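PDB 2W3Y: virulence factor from Pectobacterium carotovorum, which is a virulence factor of a Drosophila pathogen, S-palmitoylated and able to bind lipid vesicles. Local coordinates for residues M67-K81 / I93-F106. Sequence-based numbering, arbitrary orientation.
Sequences MERFVAVASAAVNKK and IWKEVSNQLIPAFF
Met-67 and Phe-106 open a contact in which two consecutive helices, running closer to antiparallel than parallel at 131°, meet through apolar side chains. The Met-67 side chain folds back at its second and third torsions, and Met-67 SD lies 3.8 Å from Phe-106 CE1 at the edge of the ring, a Met-aromatic contact. One turn on, Phe-70 joins Phe-105 and Phe-106 in an aromatic cluster. The edge of Phe-106 points at the face of Phe-70, its CZ over the ring centre with the planes at 67°, whereas Phe-105 meets Phe-70 obliquely, Phe-105 CD2 lying 3.6 Å from Phe-70 CE1. The axes of the two short segments approach to 9.5 Å, and Ala-74 and Ala-77 present methyls to the other helix. That of Ala-74 touches Leu-101 CD1. Ser-75 rests CB and OG near the benzo end of Trp-94, Ser-75 OG being 3.6 Å from Trp-94 CH2, while its hydroxyl hydrogen-bonds with Tyr-44 and Val-33. Ala-77 borders the hole that receives Val-97 as a knob, completed by Ala-74, Val-78 and Lys-81. Val-78 spreads both methyls over one indole face. Its CG1, anti to the backbone N (chi1 166°), lies 3.5 Å from Trp-94 NE1, and Val-78 CG2 makes a CH-pi contact 3.9 Å from the centroid of the five-membered ring. The indole is also tethered by a hydrogen bond from NE1 to Lys-88 O. At the exposed end, the aliphatic part of Lys-81 runs past Ile-93 and crosses Glu-96, CE to CG, with the opposite charges not touching. The whole contact joins helix 57-81 to helix 91-105 within the Evf fold: helix 9-18 packs on both, helix 237-250 adjoins the aromatic end, and strand 166-179 of the mixed sheet lies against Met-67 and Trp-94.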
# COMPACT_ATOMS: atom_id res chain seq x y z
N MET A 67 0.96 10.71 0.60
CA MET A 67 1.20 9.31 0.26
C MET A 67 0.05 8.71 -0.57
O MET A 67 0.31 7.96 -1.52
CB MET A 67 1.48 8.48 1.52
CG MET A 67 2.87 8.69 2.15
SD MET A 67 4.34 8.42 1.10
CE MET A 67 4.63 10.00 0.33
N GLU A 68 -1.21 9.06 -0.24
CA GLU A 68 -2.36 8.60 -1.04
C GLU A 68 -2.28 9.12 -2.49
O GLU A 68 -2.65 8.43 -3.45
CB GLU A 68 -3.70 8.97 -0.40
CG GLU A 68 -3.95 8.29 0.96
CD GLU A 68 -5.43 8.23 1.40
OE1 GLU A 68 -6.33 8.74 0.69
OE2 GLU A 68 -5.69 7.64 2.48
N ARG A 69 -1.76 10.34 -2.64
CA ARG A 69 -1.55 10.93 -3.96
C ARG A 69 -0.45 10.22 -4.75
O ARG A 69 -0.61 9.99 -5.95
CB ARG A 69 -1.25 12.43 -3.83
CG ARG A 69 -2.47 13.24 -3.38
CD ARG A 69 -2.13 14.72 -3.27
NE ARG A 69 -2.19 15.35 -4.59
CZ ARG A 69 -1.82 16.60 -4.87
NH1 ARG A 69 -1.34 17.40 -3.92
NH2 ARG A 69 -1.93 17.04 -6.12
N PHE A 70 0.65 9.89 -4.06
CA PHE A 70 1.74 9.09 -4.65
C PHE A 70 1.27 7.69 -5.07
O PHE A 70 1.61 7.21 -6.16
CB PHE A 70 2.94 9.00 -3.70
CG PHE A 70 3.96 10.11 -3.88
CD1 PHE A 70 4.70 10.22 -5.06
CD2 PHE A 70 4.20 11.03 -2.85
CE1 PHE A 70 5.66 11.23 -5.22
CE2 PHE A 70 5.14 12.05 -2.99
CZ PHE A 70 5.87 12.16 -4.17
N VAL A 71 0.46 7.05 -4.23
CA VAL A 71 -0.12 5.74 -4.56
C VAL A 71 -0.99 5.82 -5.82
O VAL A 71 -0.84 4.97 -6.72
CB VAL A 71 -0.88 5.08 -3.33
CG1 VAL A 71 -1.66 3.81 -3.76
CG2 VAL A 71 0.10 4.76 -2.21
N ALA A 72 -1.87 6.83 -5.90
CA ALA A 72 -2.73 7.03 -7.09
C ALA A 72 -1.91 7.40 -8.35
O ALA A 72 -2.23 6.94 -9.45
CB ALA A 72 -3.82 8.09 -6.82
N VAL A 73 -0.86 8.22 -8.18
CA VAL A 73 0.08 8.51 -9.30
C VAL A 73 0.74 7.23 -9.85
O VAL A 73 0.76 7.01 -11.07
CB VAL A 73 1.16 9.58 -8.91
CG1 VAL A 73 2.33 9.62 -9.92
CG2 VAL A 73 0.52 10.94 -8.82
N ALA A 74 1.23 6.36 -8.97
CA ALA A 74 1.85 5.11 -9.40
C ALA A 74 0.83 4.21 -10.12
O ALA A 74 1.09 3.68 -11.21
CB ALA A 74 2.50 4.39 -8.24
N SER A 75 -0.35 4.08 -9.53
CA SER A 75 -1.42 3.28 -10.08
C SER A 75 -1.89 3.74 -11.47
O SER A 75 -2.17 2.90 -12.33
CB SER A 75 -2.62 3.23 -9.14
OG SER A 75 -3.60 2.35 -9.67
N ALA A 76 -1.98 5.05 -11.66
CA ALA A 76 -2.39 5.63 -12.95
C ALA A 76 -1.38 5.40 -14.08
O ALA A 76 -1.78 5.08 -15.22
CB ALA A 76 -2.74 7.11 -12.79
N ALA A 77 -0.08 5.50 -13.76
CA ALA A 77 1.02 5.15 -14.68
C ALA A 77 0.96 3.68 -15.13
O ALA A 77 1.08 3.38 -16.32
CB ALA A 77 2.37 5.46 -14.04
N VAL A 78 0.74 2.79 -14.16
CA VAL A 78 0.60 1.36 -14.42
C VAL A 78 -0.58 1.06 -15.34
O VAL A 78 -0.43 0.31 -16.30
CB VAL A 78 0.43 0.54 -13.10
CG1 VAL A 78 -0.08 -0.89 -13.40
CG2 VAL A 78 1.73 0.50 -12.32
N ASN A 79 -1.74 1.65 -15.02
CA ASN A 79 -2.96 1.53 -15.80
C ASN A 79 -2.79 1.91 -17.27
O ASN A 79 -3.25 1.20 -18.18
CB ASN A 79 -4.06 2.39 -15.18
CG ASN A 79 -5.41 2.13 -15.80
OD1 ASN A 79 -5.95 1.04 -15.70
ND2 ASN A 79 -5.96 3.14 -16.46
N LYS A 80 -2.12 3.04 -17.48
CA LYS A 80 -1.74 3.50 -18.81
C LYS A 80 -0.68 2.59 -19.46
O LYS A 80 -0.83 2.17 -20.61
CB LYS A 80 -1.24 4.95 -18.74
CG LYS A 80 -1.02 5.62 -20.11
CD LYS A 80 -2.23 5.46 -21.04
CE LYS A 80 -1.95 6.01 -22.43
NZ LYS A 80 -1.86 7.50 -22.42
N LYS A 81 0.38 2.27 -18.71
CA LYS A 81 1.51 1.50 -19.26
C LYS A 81 1.16 0.06 -19.61
O LYS A 81 1.70 -0.48 -20.57
CB LYS A 81 2.71 1.56 -18.30
CG LYS A 81 3.99 0.83 -18.77
CD LYS A 81 5.16 1.16 -17.85
CE LYS A 81 6.39 0.27 -18.12
NZ LYS A 81 6.91 0.47 -19.50
N ILE A 93 5.46 -4.54 -13.48
CA ILE A 93 5.14 -3.19 -14.00
C ILE A 93 5.01 -2.14 -12.89
O ILE A 93 5.50 -1.00 -13.03
CB ILE A 93 3.89 -3.22 -14.90
CG1 ILE A 93 4.13 -4.12 -16.12
CG2 ILE A 93 3.49 -1.80 -15.31
CD1 ILE A 93 2.89 -4.46 -16.92
N TRP A 94 4.36 -2.52 -11.79
CA TRP A 94 4.35 -1.72 -10.54
C TRP A 94 5.76 -1.46 -10.00
O TRP A 94 6.08 -0.34 -9.57
CB TRP A 94 3.50 -2.43 -9.46
CG TRP A 94 2.01 -2.42 -9.74
CD1 TRP A 94 1.33 -3.26 -10.57
CD2 TRP A 94 1.03 -1.52 -9.19
NE1 TRP A 94 -0.02 -2.94 -10.58
CE2 TRP A 94 -0.22 -1.88 -9.74
CE3 TRP A 94 1.09 -0.45 -8.29
CZ2 TRP A 94 -1.42 -1.19 -9.42
CZ3 TRP A 94 -0.09 0.23 -7.97
CH2 TRP A 94 -1.33 -0.16 -8.53
N LYS A 95 6.62 -2.48 -10.03
CA LYS A 95 8.01 -2.30 -9.59
C LYS A 95 8.80 -1.32 -10.49
O LYS A 95 9.52 -0.46 -9.98
CB LYS A 95 8.71 -3.66 -9.46
CG LYS A 95 10.14 -3.57 -8.90
CD LYS A 95 10.76 -4.96 -8.71
CE LYS A 95 11.14 -5.59 -10.05
NZ LYS A 95 11.70 -6.98 -9.90
N GLU A 96 8.65 -1.44 -11.81
CA GLU A 96 9.29 -0.52 -12.78
C GLU A 96 8.94 0.95 -12.50
O GLU A 96 9.81 1.83 -12.52
CB GLU A 96 8.91 -0.91 -14.22
CG GLU A 96 9.45 0.00 -15.36
CD GLU A 96 10.90 -0.28 -15.76
OE1 GLU A 96 11.59 -1.08 -15.06
OE2 GLU A 96 11.35 0.28 -16.79
N VAL A 97 7.67 1.20 -12.20
CA VAL A 97 7.16 2.56 -11.97
C VAL A 97 7.62 3.11 -10.61
O VAL A 97 8.04 4.28 -10.51
CB VAL A 97 5.61 2.62 -12.15
CG1 VAL A 97 5.02 3.93 -11.62
CG2 VAL A 97 5.20 2.40 -13.64
N SER A 98 7.57 2.27 -9.57
CA SER A 98 8.10 2.63 -8.25
C SER A 98 9.62 2.92 -8.24
O SER A 98 10.07 3.80 -7.53
CB SER A 98 7.74 1.55 -7.21
OG SER A 98 6.34 1.32 -7.17
N ASN A 99 10.40 2.16 -9.01
CA ASN A 99 11.85 2.39 -9.14
C ASN A 99 12.19 3.76 -9.78
O ASN A 99 13.34 4.18 -9.78
CB ASN A 99 12.51 1.27 -9.95
CG ASN A 99 12.69 -0.02 -9.15
OD1 ASN A 99 12.74 -0.01 -7.91
ND2 ASN A 99 12.81 -1.13 -9.86
N GLN A 100 11.18 4.43 -10.31
CA GLN A 100 11.33 5.78 -10.84
C GLN A 100 11.00 6.83 -9.78
O GLN A 100 11.71 7.83 -9.65
CB GLN A 100 10.49 5.97 -12.10
CG GLN A 100 10.92 5.11 -13.27
CD GLN A 100 12.37 5.36 -13.70
OE1 GLN A 100 13.19 4.45 -13.70
NE2 GLN A 100 12.68 6.60 -14.07
N LEU A 101 9.95 6.56 -8.98
CA LEU A 101 9.52 7.45 -7.89
C LEU A 101 10.48 7.51 -6.70
O LEU A 101 10.73 8.59 -6.15
CB LEU A 101 8.11 7.03 -7.36
CG LEU A 101 6.92 7.20 -8.31
CD1 LEU A 101 5.63 6.56 -7.76
CD2 LEU A 101 6.68 8.67 -8.71
N ILE A 102 11.00 6.35 -6.31
CA ILE A 102 11.78 6.18 -5.07
C ILE A 102 13.08 7.03 -4.99
O ILE A 102 13.27 7.76 -4.02
CB ILE A 102 12.03 4.65 -4.72
CG1 ILE A 102 10.70 3.89 -4.51
CG2 ILE A 102 12.98 4.46 -3.52
CD1 ILE A 102 9.75 4.49 -3.50
N PRO A 103 13.97 6.95 -6.00
CA PRO A 103 15.19 7.78 -6.00
C PRO A 103 14.88 9.28 -5.97
O PRO A 103 15.62 10.06 -5.36
CB PRO A 103 15.86 7.41 -7.32
CG PRO A 103 15.32 6.09 -7.67
CD PRO A 103 13.91 6.08 -7.19
N ALA A 104 13.76 9.66 -6.58
CA ALA A 104 13.35 11.05 -6.73
C ALA A 104 12.86 11.71 -5.44
O ALA A 104 13.24 12.85 -5.15
CB ALA A 104 12.29 11.16 -7.81
N PHE A 105 12.03 11.00 -4.67
CA PHE A 105 11.32 11.61 -3.54
C PHE A 105 11.47 10.87 -2.21
O PHE A 105 10.93 11.29 -1.19
CB PHE A 105 9.82 11.71 -3.85
CG PHE A 105 9.51 12.41 -5.14
CD1 PHE A 105 9.62 13.78 -5.25
CD2 PHE A 105 9.06 11.68 -6.23
CE1 PHE A 105 9.30 14.43 -6.44
CE2 PHE A 105 8.74 12.31 -7.44
CZ PHE A 105 8.86 13.69 -7.54
N PHE A 106 12.20 9.76 -2.22
CA PHE A 106 12.21 8.88 -1.05
C PHE A 106 13.63 8.51 -0.62
O PHE A 106 14.61 8.76 -1.33
CB PHE A 106 11.41 7.60 -1.34
CG PHE A 106 9.93 7.84 -1.57
CD1 PHE A 106 9.02 7.63 -0.54
CD2 PHE A 106 9.46 8.25 -2.81
CE1 PHE A 106 7.66 7.86 -0.74
CE2 PHE A 106 8.11 8.47 -3.02
CZ PHE A 106 7.20 8.28 -1.98